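Local structure of PpBBE-like 1 D396N (Physcomitrella patens subsp. patens, 6EO5) at residues Gly154-Ser159 and Phe163-Asp168; Asn366-Gln371 and Gln426-Tyr431. The protein oxidises cellobiose, probably by passing electrons to its bound FAD, as a berberine bridge enzyme-like flavoprotein of the VAO family. All coordinates share one frame; numbering follows the deposited sequence.

Contact 1. Residues Gly154-Ser159 and Phe163-Asp168; sequences GGWGFS and FGLVTD. With FAD (flavin-adenine dinucleotide), chain C.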
ATOM      1  N   GLY A 154       3.389  -1.609  -4.902  1.00 56.52           N
ATOM      2  CA  GLY A 154       4.362  -0.555  -4.667  1.00 53.31           C
ATOM      3  C   GLY A 154       4.849  -0.537  -3.230  1.00 55.94           C
ATOM      4  O   GLY A 154       5.790  -1.251  -2.871  1.00 58.07           O
ATOM      5  N   GLY A 155       4.199   0.251  -2.382  1.00 53.79           N
ATOM      6  CA  GLY A 155       4.584   0.320  -0.989  1.00 53.47           C
ATOM      7  C   GLY A 155       5.555   1.439  -0.676  1.00 54.30           C
ATOM      8  O   GLY A 155       6.758   1.324  -0.925  1.00 53.46           O
ATOM      9  N   TRP A 156       5.033   2.528  -0.124  1.00 53.54           N
ATOM     10  CA  TRP A 156       5.823   3.677   0.288  1.00 52.62           C
ATOM     11  C   TRP A 156       5.831   3.717   1.805  1.00 55.22           C
ATOM     12  O   TRP A 156       4.772   3.619   2.434  1.00 55.95           O
ATOM     13  CB  TRP A 156       5.228   4.967  -0.279  1.00 49.99           C
ATOM     14  CG  TRP A 156       6.044   6.219  -0.066  1.00 54.59           C
ATOM     15  CD1 TRP A 156       6.798   6.883  -1.006  1.00 56.30           C
ATOM     16  CD2 TRP A 156       6.152   6.986   1.141  1.00 53.76           C
ATOM     17  NE1 TRP A 156       7.383   7.995  -0.447  1.00 53.60           N
ATOM     18  CE2 TRP A 156       7.002   8.081   0.867  1.00 55.22           C
ATOM     19  CE3 TRP A 156       5.620   6.854   2.427  1.00 51.97           C
ATOM     20  CZ2 TRP A 156       7.329   9.032   1.836  1.00 54.42           C
ATOM     21  CZ3 TRP A 156       5.955   7.800   3.390  1.00 50.42           C
ATOM     22  CH2 TRP A 156       6.792   8.874   3.088  1.00 51.83           C
ATOM     23  N   GLY A 157       7.020   3.850   2.393  1.00 53.06           N
ATOM     24  CA  GLY A 157       7.151   3.980   3.832  1.00 53.11           C
ATOM     25  C   GLY A 157       8.184   5.031   4.191  1.00 54.26           C
ATOM     26  O   GLY A 157       8.792   5.651   3.316  1.00 53.60           O
ATOM     27  N   PHE A 158       8.396   5.204   5.496  1.00 56.84           N
ATOM     28  CA  PHE A 158       9.286   6.261   5.967  1.00 54.88           C
ATOM     29  C   PHE A 158      10.773   5.940   5.859  1.00 54.88           C
ATOM     30  O   PHE A 158      11.578   6.723   6.374  1.00 58.93           O
ATOM     31  CB  PHE A 158       8.944   6.636   7.399  1.00 51.29           C
ATOM     32  CG  PHE A 158       7.735   7.468   7.491  1.00 54.79           C
ATOM     33  CD1 PHE A 158       7.736   8.749   6.976  1.00 52.25           C
ATOM     34  CD2 PHE A 158       6.579   6.965   8.044  1.00 54.75           C
ATOM     35  CE1 PHE A 158       6.613   9.529   7.035  1.00 53.35           C
ATOM     36  CE2 PHE A 158       5.444   7.746   8.107  1.00 55.25           C
ATOM     37  CZ  PHE A 158       5.463   9.029   7.604  1.00 51.62           C
ATOM     38  N   SER A 159      11.179   4.856   5.197  1.00 55.76           N
ATOM     39  CA  SER A 159      12.563   4.760   4.740  1.00 57.29           C
ATOM     40  C   SER A 159      12.659   4.577   3.229  1.00 57.05           C
ATOM     41  O   SER A 159      13.745   4.258   2.722  1.00 56.90           O
ATOM     42  CB  SER A 159      13.317   3.638   5.469  1.00 51.36           C
ATOM     43  OG  SER A 159      12.743   2.366   5.256  1.00 51.35           O
ATOM     44  N   PHE A 163      15.782   3.543   0.640  1.00 52.15           N
ATOM     45  CA  PHE A 163      15.849   2.120   0.310  1.00 52.94           C
ATOM     46  C   PHE A 163      14.932   1.694  -0.836  1.00 57.24           C
ATOM     47  O   PHE A 163      14.981   0.521  -1.233  1.00 58.30           O
ATOM     48  CB  PHE A 163      15.504   1.268   1.544  1.00 53.86           C
ATOM     49  CG  PHE A 163      16.377   1.532   2.748  1.00 56.22           C
ATOM     50  CD1 PHE A 163      17.727   1.848   2.603  1.00 55.49           C
ATOM     51  CD2 PHE A 163      15.844   1.449   4.030  1.00 54.69           C
ATOM     52  CE1 PHE A 163      18.522   2.076   3.711  1.00 51.68           C
ATOM     53  CE2 PHE A 163      16.641   1.670   5.149  1.00 57.40           C
ATOM     54  CZ  PHE A 163      17.978   1.986   4.988  1.00 52.08           C
ATOM     55  N   GLY A 164      14.093   2.596  -1.360  1.00 55.91           N
ATOM     56  CA  GLY A 164      13.165   2.286  -2.435  1.00 51.48           C
ATOM     57  C   GLY A 164      11.787   1.920  -1.914  1.00 56.15           C
ATOM     58  O   GLY A 164      11.494   1.983  -0.716  1.00 59.55           O
ATOM     59  N   LEU A 165      10.913   1.546  -2.850  1.00 55.54           N
ATOM     60  CA  LEU A 165       9.608   1.004  -2.495  1.00 55.47           C
ATOM     61  C   LEU A 165       9.742  -0.473  -2.143  1.00 54.60           C
ATOM     62  O   LEU A 165      10.708  -1.136  -2.520  1.00 54.95           O
ATOM     63  CB  LEU A 165       8.609   1.166  -3.649  1.00 53.51           C
ATOM     64  CG  LEU A 165       8.415   2.556  -4.264  1.00 52.66           C
ATOM     65  CD1 LEU A 165       7.693   2.445  -5.596  1.00 51.92           C
ATOM     66  CD2 LEU A 165       7.673   3.502  -3.322  1.00 47.08           C
ATOM     67  N   VAL A 166       8.747  -0.993  -1.418  1.00 55.42           N
ATOM     68  CA  VAL A 166       8.708  -2.430  -1.153  1.00 53.51           C
ATOM     69  C   VAL A 166       8.824  -3.201  -2.457  1.00 58.14           C
ATOM     70  O   VAL A 166       9.616  -4.147  -2.574  1.00 59.58           O
ATOM     71  CB  VAL A 166       7.424  -2.810  -0.399  1.00 55.45           C
ATOM     72  CG1 VAL A 166       7.425  -4.278  -0.073  1.00 52.63           C
ATOM     73  CG2 VAL A 166       7.309  -1.997   0.853  1.00 58.40           C
ATOM     74  N   THR A 167       8.053  -2.788  -3.468  1.00 56.86           N
ATOM     75  CA  THR A 167       8.062  -3.500  -4.739  1.00 59.07           C
ATOM     76  C   THR A 167       9.451  -3.469  -5.364  1.00 57.34           C
ATOM     77  O   THR A 167       9.868  -4.443  -5.994  1.00 61.23           O
ATOM     78  CB  THR A 167       6.975  -2.923  -5.679  1.00 59.69           C
ATOM     79  OG1 THR A 167       6.416  -3.971  -6.484  1.00 52.64           O
ATOM     80  CG2 THR A 167       7.505  -1.810  -6.594  1.00 53.61           C
ATOM     81  N   ASP A 168      10.211  -2.397  -5.137  1.00 56.90           N
ATOM     82  CA  ASP A 168      11.569  -2.299  -5.653  1.00 53.61           C
ATOM     83  C   ASP A 168      12.519  -3.298  -5.011  1.00 59.29           C
ATOM     84  O   ASP A 168      13.649  -3.458  -5.494  1.00 60.94           O
ATOM     85  CB  ASP A 168      12.118  -0.889  -5.422  1.00 59.44           C
ATOM     86  CG  ASP A 168      11.546   0.140  -6.378  1.00 59.15           C
ATOM     87  OD1 ASP A 168      11.271  -0.220  -7.542  1.00 62.04           O
ATOM     88  OD2 ASP A 168      11.398   1.315  -5.960  1.00 57.18           O
TER
HETATM   89  PA  FAD C 601      -5.611  -7.020   0.531  1.00 59.67           P
HETATM   90  O1A FAD C 601      -6.994  -6.388   0.532  1.00 53.70           O
HETATM   91  O2A FAD C 601      -5.608  -8.367   1.207  1.00 58.80           O
HETATM   92  O5B FAD C 601      -4.941  -7.114  -0.934  1.00 57.32           O
HETATM   93  C5B FAD C 601      -5.069  -6.071  -1.876  1.00 58.34           C
HETATM   94  C4B FAD C 601      -5.038  -6.618  -3.299  1.00 56.92           C
HETATM   95  O4B FAD C 601      -3.920  -7.470  -3.470  1.00 59.84           O
HETATM   96  C3B FAD C 601      -6.268  -7.449  -3.619  1.00 58.39           C
HETATM   97  O3B FAD C 601      -6.549  -7.316  -4.995  1.00 60.19           O
HETATM   98  C2B FAD C 601      -5.800  -8.854  -3.350  1.00 58.68           C
HETATM   99  O2B FAD C 601      -6.546  -9.803  -4.071  1.00 61.00           O
HETATM  100  C1B FAD C 601      -4.339  -8.789  -3.781  1.00 62.56           C
HETATM  101  N9A FAD C 601      -3.568  -9.828  -3.062  1.00 62.86           N
HETATM  102  C8A FAD C 601      -3.521 -10.026  -1.702  1.00 62.51           C
HETATM  103  N7A FAD C 601      -2.725 -11.086  -1.443  1.00 61.95           N
HETATM  104  C5A FAD C 601      -2.267 -11.574  -2.614  1.00 59.10           C
HETATM  105  C6A FAD C 601      -1.441 -12.641  -2.915  1.00 61.67           C
HETATM  106  N6A FAD C 601      -0.948 -13.389  -1.934  1.00 63.21           N
HETATM  107  N1A FAD C 601      -1.132 -12.916  -4.229  1.00 62.62           N
HETATM  108  C2A FAD C 601      -1.660 -12.137  -5.233  1.00 59.17           C
HETATM  109  N3A FAD C 601      -2.489 -11.077  -4.933  1.00 61.34           N
HETATM  110  C4A FAD C 601      -2.790 -10.801  -3.641  1.00 61.90           C
HETATM  111  N1  FAD C 601       0.031   2.055   1.398  1.00 57.61           N
HETATM  112  C2  FAD C 601       1.363   2.482   1.351  1.00 62.28           C
HETATM  113  O2  FAD C 601       2.058   2.403   0.316  1.00 55.17           O
HETATM  114  N3  FAD C 601       1.939   2.997   2.499  1.00 63.86           N
HETATM  115  C4  FAD C 601       1.213   3.098   3.667  1.00 61.41           C
HETATM  116  O4  FAD C 601       1.754   3.546   4.674  1.00 65.96           O
HETATM  117  C4X FAD C 601      -0.108   2.678   3.713  1.00 62.15           C
HETATM  118  N5  FAD C 601      -0.811   2.738   4.897  1.00 61.75           N
HETATM  119  C5X FAD C 601      -1.995   2.038   5.030  1.00 60.76           C
HETATM  120  C6  FAD C 601      -2.624   1.991   6.270  1.00 59.00           C
HETATM  121  C7  FAD C 601      -3.759   1.199   6.501  1.00 60.59           C
HETATM  122  C7M FAD C 601      -4.404   1.162   7.869  1.00 55.46           C
HETATM  123  C8  FAD C 601      -4.333   0.525   5.402  1.00 55.80           C
HETATM  124  C8M FAD C 601      -5.626  -0.255   5.547  1.00 54.87           C
HETATM  125  C9  FAD C 601      -3.734   0.658   4.135  1.00 58.48           C
HETATM  126  C9A FAD C 601      -2.553   1.393   3.929  1.00 60.98           C
HETATM  127  N10 FAD C 601      -1.959   1.576   2.673  1.00 59.23           N
HETATM  128  C10 FAD C 601      -0.690   2.114   2.582  1.00 58.15           C
HETATM  129  C1' FAD C 601      -2.522   0.950   1.441  1.00 56.75           C
HETATM  130  C2' FAD C 601      -1.942  -0.453   1.288  1.00 58.43           C
HETATM  131  O2' FAD C 601      -0.633  -0.452   0.768  1.00 56.72           O
HETATM  132  C3' FAD C 601      -2.836  -1.243   0.360  1.00 54.81           C
HETATM  133  O3' FAD C 601      -4.110  -1.251   0.958  1.00 55.42           O
HETATM  134  C4' FAD C 601      -2.283  -2.653   0.169  1.00 56.12           C
HETATM  135  O4' FAD C 601      -2.628  -3.102  -1.126  1.00 52.97           O
HETATM  136  C5' FAD C 601      -2.806  -3.592   1.254  1.00 53.17           C
HETATM  137  O5' FAD C 601      -2.428  -4.939   1.058  1.00 53.90           O
HETATM  138  P   FAD C 601      -3.222  -6.085   1.877  1.00 57.10           P
HETATM  139  O1P FAD C 601      -2.566  -7.423   1.630  1.00 60.40           O
HETATM  140  O2P FAD C 601      -3.376  -5.781   3.343  1.00 59.87           O
HETATM  141  O3P FAD C 601      -4.721  -5.933   1.314  1.00 62.08           O
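Trp156 holds the pyrimidine side of the flavin with its backbone, while the two residues before it are bonded to Val166 and Thr167. The Trp156 N-H points almost straight at FAD O2 (3.0 Å, 174° at the hydrogen), and FAD N3 donates to Trp156 O at 2.9 Å.

The carbonyls just before it face the other way, toward residues 163-168. Gly155 O accepts the N-H of Val166 on a lone pair at 3.1 Å, and Gly154 O takes that of Thr167 at 2.8 Å, in the carbonyl plane. The backbone angles of both glycines call for that residue, since a CB would jam against the preceding carbonyl O; at Gly155 it would also clash with Val166 CG2. Leu165 supplies the apolar filling: its CD2 lies 4.2 Å from Trp156 CB, and the two side chains cross at roughly a right angle.

Phe163 N donates to Ser159 O, an i+4 bond spanning the single turn of helix 160-163, with Ser159 at its N-cap position. With its CG anti to the carbonyl carbon (chi1 -57°), Phe163 lays CD2 against Ser159, 3.5 Å from OG, while the ring also stacks with His216. Shrinking Phe163 to an alanine would probably leave Ser159 CB and OG without this apolar neighbour and His216 without its stacking partner. Further out, Asp168 OD2 accepts the Leu165 N-H, its OD1 forms a salt bridge with Arg387, and Thr167 OG1 is bonded to Ala151 O of helix 147-153.

The flavin's imide edge, O2 and N3, is thus read here by the Trp156 backbone, while indole NE1 bonds Leu367 O; the Gly154 and Gly155 carbonyls help to hold the presenting loop.

Contact 2. Residues Asn366-Gln371 and Gln426-Tyr431; sequences NLYGSQ and QAYQNY. With FAD (flavin-adenine dinucleotide), chain C.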
ATOM      1  N   ASN A 366       2.783  11.942   0.402  1.00 54.73           N
ATOM      2  CA  ASN A 366       4.041  11.207   0.538  1.00 52.15           C
ATOM      3  C   ASN A 366       5.081  11.793  -0.402  1.00 54.68           C
ATOM      4  O   ASN A 366       4.841  11.887  -1.607  1.00 54.97           O
ATOM      5  CB  ASN A 366       3.849   9.729   0.222  1.00 52.09           C
ATOM      6  CG  ASN A 366       2.994   9.031   1.232  1.00 51.96           C
ATOM      7  OD1 ASN A 366       2.805   9.524   2.340  1.00 53.23           O
ATOM      8  ND2 ASN A 366       2.471   7.864   0.861  1.00 53.03           N
ATOM      9  N   LEU A 367       6.245  12.155   0.131  1.00 53.64           N
ATOM     10  CA  LEU A 367       7.260  12.810  -0.680  1.00 53.64           C
ATOM     11  C   LEU A 367       8.044  11.777  -1.485  1.00 54.43           C
ATOM     12  O   LEU A 367       8.514  10.776  -0.932  1.00 52.51           O
ATOM     13  CB  LEU A 367       8.198  13.620   0.210  1.00 54.19           C
ATOM     14  CG  LEU A 367       9.330  14.326  -0.528  1.00 54.00           C
ATOM     15  CD1 LEU A 367       8.765  15.523  -1.274  1.00 50.73           C
ATOM     16  CD2 LEU A 367      10.442  14.733   0.436  1.00 49.77           C
ATOM     17  N   TYR A 368       8.164  12.012  -2.801  1.00 53.27           N
ATOM     18  CA  TYR A 368       9.001  11.197  -3.671  1.00 51.22           C
ATOM     19  C   TYR A 368      10.249  12.041  -3.987  1.00 55.65           C
ATOM     20  O   TYR A 368      11.150  12.150  -3.146  1.00 59.95           O
ATOM     21  CB  TYR A 368       8.258  10.740  -4.924  1.00 53.92           C
ATOM     22  CG  TYR A 368       7.222   9.643  -4.718  1.00 54.83           C
ATOM     23  CD1 TYR A 368       6.141   9.821  -3.852  1.00 51.92           C
ATOM     24  CD2 TYR A 368       7.315   8.440  -5.410  1.00 52.95           C
ATOM     25  CE1 TYR A 368       5.194   8.823  -3.668  1.00 50.12           C
ATOM     26  CE2 TYR A 368       6.373   7.436  -5.230  1.00 49.96           C
ATOM     27  CZ  TYR A 368       5.315   7.637  -4.362  1.00 51.15           C
ATOM     28  OH  TYR A 368       4.366   6.651  -4.195  1.00 50.63           O
ATOM     29  N   GLY A 369      10.332  12.615  -5.186  1.00 51.93           N
ATOM     30  CA  GLY A 369      11.379  13.573  -5.488  1.00 52.06           C
ATOM     31  C   GLY A 369      12.585  12.962  -6.182  1.00 54.18           C
ATOM     32  O   GLY A 369      12.839  11.759  -6.131  1.00 53.09           O
ATOM     33  N   SER A 370      13.366  13.846  -6.810  1.00 52.99           N
ATOM     34  CA  SER A 370      14.483  13.419  -7.643  1.00 52.83           C
ATOM     35  C   SER A 370      15.615  12.771  -6.840  1.00 57.90           C
ATOM     36  O   SER A 370      16.338  11.927  -7.385  1.00 61.91           O
ATOM     37  CB  SER A 370      15.009  14.611  -8.436  1.00 51.07           C
ATOM     38  OG  SER A 370      15.489  15.607  -7.551  1.00 61.97           O
ATOM     39  N   GLN A 371      15.795  13.138  -5.562  1.00 52.39           N
ATOM     40  CA  GLN A 371      16.814  12.497  -4.723  1.00 52.54           C
ATOM     41  C   GLN A 371      16.401  11.110  -4.239  1.00 55.21           C
ATOM     42  O   GLN A 371      17.257  10.363  -3.745  1.00 56.65           O
ATOM     43  CB  GLN A 371      17.161  13.338  -3.475  1.00 46.45           C
ATOM     44  CG  GLN A 371      17.427  14.825  -3.676  1.00 46.89           C
ATOM     45  CD  GLN A 371      16.148  15.618  -3.964  1.00 55.52           C
ATOM     46  OE1 GLN A 371      15.040  15.080  -3.880  1.00 56.47           O
ATOM     47  NE2 GLN A 371      16.297  16.885  -4.313  1.00 50.58           N
ATOM     48  N   GLN A 426      -2.050  10.708 -13.138  1.00 53.42           N
ATOM     49  CA  GLN A 426      -1.659   9.411 -12.608  1.00 52.09           C
ATOM     50  C   GLN A 426      -2.079   9.279 -11.151  1.00 51.35           C
ATOM     51  O   GLN A 426      -2.216  10.269 -10.424  1.00 49.28           O
ATOM     52  CB  GLN A 426      -0.159   9.186 -12.732  1.00 49.17           C
ATOM     53  CG  GLN A 426       0.444   9.648 -14.033  1.00 53.63           C
ATOM     54  CD  GLN A 426       1.863  10.214 -13.825  1.00 69.17           C
ATOM     55  OE1 GLN A 426       2.719   9.603 -13.146  1.00 64.51           O
ATOM     56  NE2 GLN A 426       2.103  11.400 -14.380  1.00 71.25           N
ATOM     57  N   ALA A 427      -2.299   8.035 -10.741  1.00 50.00           N
ATOM     58  CA  ALA A 427      -2.729   7.708  -9.393  1.00 50.34           C
ATOM     59  C   ALA A 427      -1.925   6.516  -8.888  1.00 53.61           C
ATOM     60  O   ALA A 427      -1.298   5.795  -9.669  1.00 51.32           O
ATOM     61  CB  ALA A 427      -4.228   7.402  -9.345  1.00 48.65           C
ATOM     62  N   TYR A 428      -1.970   6.310  -7.566  1.00 54.32           N
ATOM     63  CA  TYR A 428      -1.197   5.278  -6.875  1.00 53.20           C
ATOM     64  C   TYR A 428      -2.090   4.067  -6.613  1.00 55.26           C
ATOM     65  O   TYR A 428      -3.095   4.174  -5.898  1.00 53.22           O
ATOM     66  CB  TYR A 428      -0.622   5.835  -5.570  1.00 51.00           C
ATOM     67  CG  TYR A 428       0.137   4.835  -4.707  1.00 54.48           C
ATOM     68  CD1 TYR A 428       1.025   3.920  -5.270  1.00 50.94           C
ATOM     69  CD2 TYR A 428      -0.017   4.836  -3.320  1.00 55.01           C
ATOM     70  CE1 TYR A 428       1.710   3.017  -4.481  1.00 54.37           C
ATOM     71  CE2 TYR A 428       0.667   3.942  -2.517  1.00 53.80           C
ATOM     72  CZ  TYR A 428       1.535   3.038  -3.097  1.00 56.62           C
ATOM     73  OH  TYR A 428       2.216   2.153  -2.291  1.00 52.31           O
ATOM     74  N   GLN A 429      -1.706   2.912  -7.172  1.00 53.92           N
ATOM     75  CA  GLN A 429      -2.599   1.758  -7.213  1.00 50.44           C
ATOM     76  C   GLN A 429      -2.808   1.091  -5.857  1.00 56.53           C
ATOM     77  O   GLN A 429      -3.741   0.285  -5.727  1.00 55.55           O
ATOM     78  CB  GLN A 429      -2.080   0.737  -8.223  1.00 54.25           C
ATOM     79  CG  GLN A 429      -0.591   0.443  -8.132  1.00 56.91           C
ATOM     80  CD  GLN A 429       0.236   1.263  -9.107  1.00 57.09           C
ATOM     81  OE1 GLN A 429       0.083   2.494  -9.205  1.00 53.52           O
ATOM     82  NE2 GLN A 429       1.119   0.587  -9.841  1.00 55.42           N
ATOM     83  N   ASN A 430      -1.979   1.387  -4.845  1.00 53.50           N
ATOM     84  CA  ASN A 430      -2.315   0.902  -3.512  1.00 50.00           C
ATOM     85  C   ASN A 430      -3.380   1.747  -2.839  1.00 52.80           C
ATOM     86  O   ASN A 430      -3.922   1.319  -1.817  1.00 53.00           O
ATOM     87  CB  ASN A 430      -1.088   0.832  -2.609  1.00 55.19           C
ATOM     88  CG  ASN A 430      -0.382  -0.498  -2.690  1.00 53.77           C
ATOM     89  OD1 ASN A 430       0.849  -0.552  -2.684  1.00 56.17           O
ATOM     90  ND2 ASN A 430      -1.148  -1.580  -2.759  1.00 44.56           N
ATOM     91  N   TYR A 431      -3.684   2.925  -3.374  1.00 52.36           N
ATOM     92  CA  TYR A 431      -4.890   3.660  -2.980  1.00 54.98           C
ATOM     93  C   TYR A 431      -6.022   3.399  -3.981  1.00 52.66           C
ATOM     94  O   TYR A 431      -6.681   4.310  -4.477  1.00 53.50           O
ATOM     95  CB  TYR A 431      -4.578   5.149  -2.848  1.00 51.18           C
ATOM     96  CG  TYR A 431      -3.472   5.450  -1.860  1.00 53.02           C
ATOM     97  CD1 TYR A 431      -3.202   4.587  -0.801  1.00 54.19           C
ATOM     98  CD2 TYR A 431      -2.695   6.598  -1.980  1.00 53.70           C
ATOM     99  CE1 TYR A 431      -2.191   4.851   0.109  1.00 51.00           C
ATOM    100  CE2 TYR A 431      -1.675   6.873  -1.071  1.00 55.70           C
ATOM    101  CZ  TYR A 431      -1.426   5.990  -0.028  1.00 55.39           C
ATOM    102  OH  TYR A 431      -0.414   6.253   0.883  1.00 59.71           O
TER
HETATM  103  PA  FAD C 601      -5.611  -7.020   0.531  1.00 59.67           P
HETATM  104  O1A FAD C 601      -6.994  -6.388   0.532  1.00 53.70           O
HETATM  105  O2A FAD C 601      -5.608  -8.367   1.207  1.00 58.80           O
HETATM  106  O5B FAD C 601      -4.941  -7.114  -0.934  1.00 57.32           O
HETATM  107  C5B FAD C 601      -5.069  -6.071  -1.876  1.00 58.34           C
HETATM  108  C4B FAD C 601      -5.038  -6.618  -3.299  1.00 56.92           C
HETATM  109  O4B FAD C 601      -3.920  -7.470  -3.470  1.00 59.84           O
HETATM  110  C3B FAD C 601      -6.268  -7.449  -3.619  1.00 58.39           C
HETATM  111  O3B FAD C 601      -6.549  -7.316  -4.995  1.00 60.19           O
HETATM  112  C2B FAD C 601      -5.800  -8.854  -3.350  1.00 58.68           C
HETATM  113  O2B FAD C 601      -6.546  -9.803  -4.071  1.00 61.00           O
HETATM  114  C1B FAD C 601      -4.339  -8.789  -3.781  1.00 62.56           C
HETATM  115  N9A FAD C 601      -3.568  -9.828  -3.062  1.00 62.86           N
HETATM  116  C8A FAD C 601      -3.521 -10.026  -1.702  1.00 62.51           C
HETATM  117  N7A FAD C 601      -2.725 -11.086  -1.443  1.00 61.95           N
HETATM  118  C5A FAD C 601      -2.267 -11.574  -2.614  1.00 59.10           C
HETATM  119  C6A FAD C 601      -1.441 -12.641  -2.915  1.00 61.67           C
HETATM  120  N6A FAD C 601      -0.948 -13.389  -1.934  1.00 63.21           N
HETATM  121  N1A FAD C 601      -1.132 -12.916  -4.229  1.00 62.62           N
HETATM  122  C2A FAD C 601      -1.660 -12.137  -5.233  1.00 59.17           C
HETATM  123  N3A FAD C 601      -2.489 -11.077  -4.933  1.00 61.34           N
HETATM  124  C4A FAD C 601      -2.790 -10.801  -3.641  1.00 61.90           C
HETATM  125  N1  FAD C 601       0.031   2.055   1.398  1.00 57.61           N
HETATM  126  C2  FAD C 601       1.363   2.482   1.351  1.00 62.28           C
HETATM  127  O2  FAD C 601       2.058   2.403   0.316  1.00 55.17           O
HETATM  128  N3  FAD C 601       1.939   2.997   2.499  1.00 63.86           N
HETATM  129  C4  FAD C 601       1.213   3.098   3.667  1.00 61.41           C
HETATM  130  O4  FAD C 601       1.754   3.546   4.674  1.00 65.96           O
HETATM  131  C4X FAD C 601      -0.108   2.678   3.713  1.00 62.15           C
HETATM  132  N5  FAD C 601      -0.811   2.738   4.897  1.00 61.75           N
HETATM  133  C5X FAD C 601      -1.995   2.038   5.030  1.00 60.76           C
HETATM  134  C6  FAD C 601      -2.624   1.991   6.270  1.00 59.00           C
HETATM  135  C7  FAD C 601      -3.759   1.199   6.501  1.00 60.59           C
HETATM  136  C7M FAD C 601      -4.404   1.162   7.869  1.00 55.46           C
HETATM  137  C8  FAD C 601      -4.333   0.525   5.402  1.00 55.80           C
HETATM  138  C8M FAD C 601      -5.626  -0.255   5.547  1.00 54.87           C
HETATM  139  C9  FAD C 601      -3.734   0.658   4.135  1.00 58.48           C
HETATM  140  C9A FAD C 601      -2.553   1.393   3.929  1.00 60.98           C
HETATM  141  N10 FAD C 601      -1.959   1.576   2.673  1.00 59.23           N
HETATM  142  C10 FAD C 601      -0.690   2.114   2.582  1.00 58.15           C
HETATM  143  C1' FAD C 601      -2.522   0.950   1.441  1.00 56.75           C
HETATM  144  C2' FAD C 601      -1.942  -0.453   1.288  1.00 58.43           C
HETATM  145  O2' FAD C 601      -0.633  -0.452   0.768  1.00 56.72           O
HETATM  146  C3' FAD C 601      -2.836  -1.243   0.360  1.00 54.81           C
HETATM  147  O3' FAD C 601      -4.110  -1.251   0.958  1.00 55.42           O
HETATM  148  C4' FAD C 601      -2.283  -2.653   0.169  1.00 56.12           C
HETATM  149  O4' FAD C 601      -2.628  -3.102  -1.126  1.00 52.97           O
HETATM  150  C5' FAD C 601      -2.806  -3.592   1.254  1.00 53.17           C
HETATM  151  O5' FAD C 601      -2.428  -4.939   1.058  1.00 53.90           O
HETATM  152  P   FAD C 601      -3.222  -6.085   1.877  1.00 57.10           P
HETATM  153  O1P FAD C 601      -2.566  -7.423   1.630  1.00 60.40           O
HETATM  154  O2P FAD C 601      -3.376  -5.781   3.343  1.00 59.87           O
HETATM  155  O3P FAD C 601      -4.721  -5.933   1.314  1.00 62.08           O
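The flavin-binding pocket of this VAO-type oxidase is lined near the pyrimidine ring by tyrosines, and here Asn366 and Tyr368 of one segment meet Tyr431 and Tyr428 of the other. Asn366 ND2 approaches the edge of the Tyr431 ring at its hydroxyl, 3.3 Å from OH. The N-H...O angle of only 125° makes this a weak hydrogen bond, and amide and ring planes stand 56° apart. The second pair is looser: Tyr368 OH lies over one face of Tyr428, 4.4 Å from CD1, while its polar partner is the hydroxyl of Tyr337.

Tyr428 and Tyr431 support each other, the CD2 side of Tyr428 lying over a face of Tyr431 toward the rim. With CG anti to the backbone N (chi1 176°), Tyr428 extends its ring toward the cofactor and donates its hydroxyl to FAD O2 at 2.6 Å, with O2 near the ring plane. Tyr431 CE1 comes within 3.8 Å of FAD N1, and Asn430 ND2 lies 2.7 Å from FAD O4' of the ribityl chain.

Asn366 belongs to strand 361-367 of the large antiparallel sheet, next to strand 391-398, which Tyr431 touches at Gln394. Residues 426-431 lie in the loop between helices 405-420 and 438-442, packed against strand 331-338.

How the contacts relate
Both contacts touch FAD and their centres are 10 Å apart; along the chain, contact 1 closes before contact 2 opens. They converge on FAD O2. There Tyr428 OH also lies 2.7 Å from Gly155 N, a probable hydrogen bond that connects residues 154-159 to residues 426-431. Asn430 OD1 packs close by, 3.5 Å from both Gly154 N and Gly155 N. A second probable bond, Trp156 NE1 to Leu367 O at 3.0 Å, ties the indole to residues 366-371. Two separate polar links thus join the contacts: one beside the flavin pyrimidine through Tyr428 and Gly155, the other from the indole to strand 361-367.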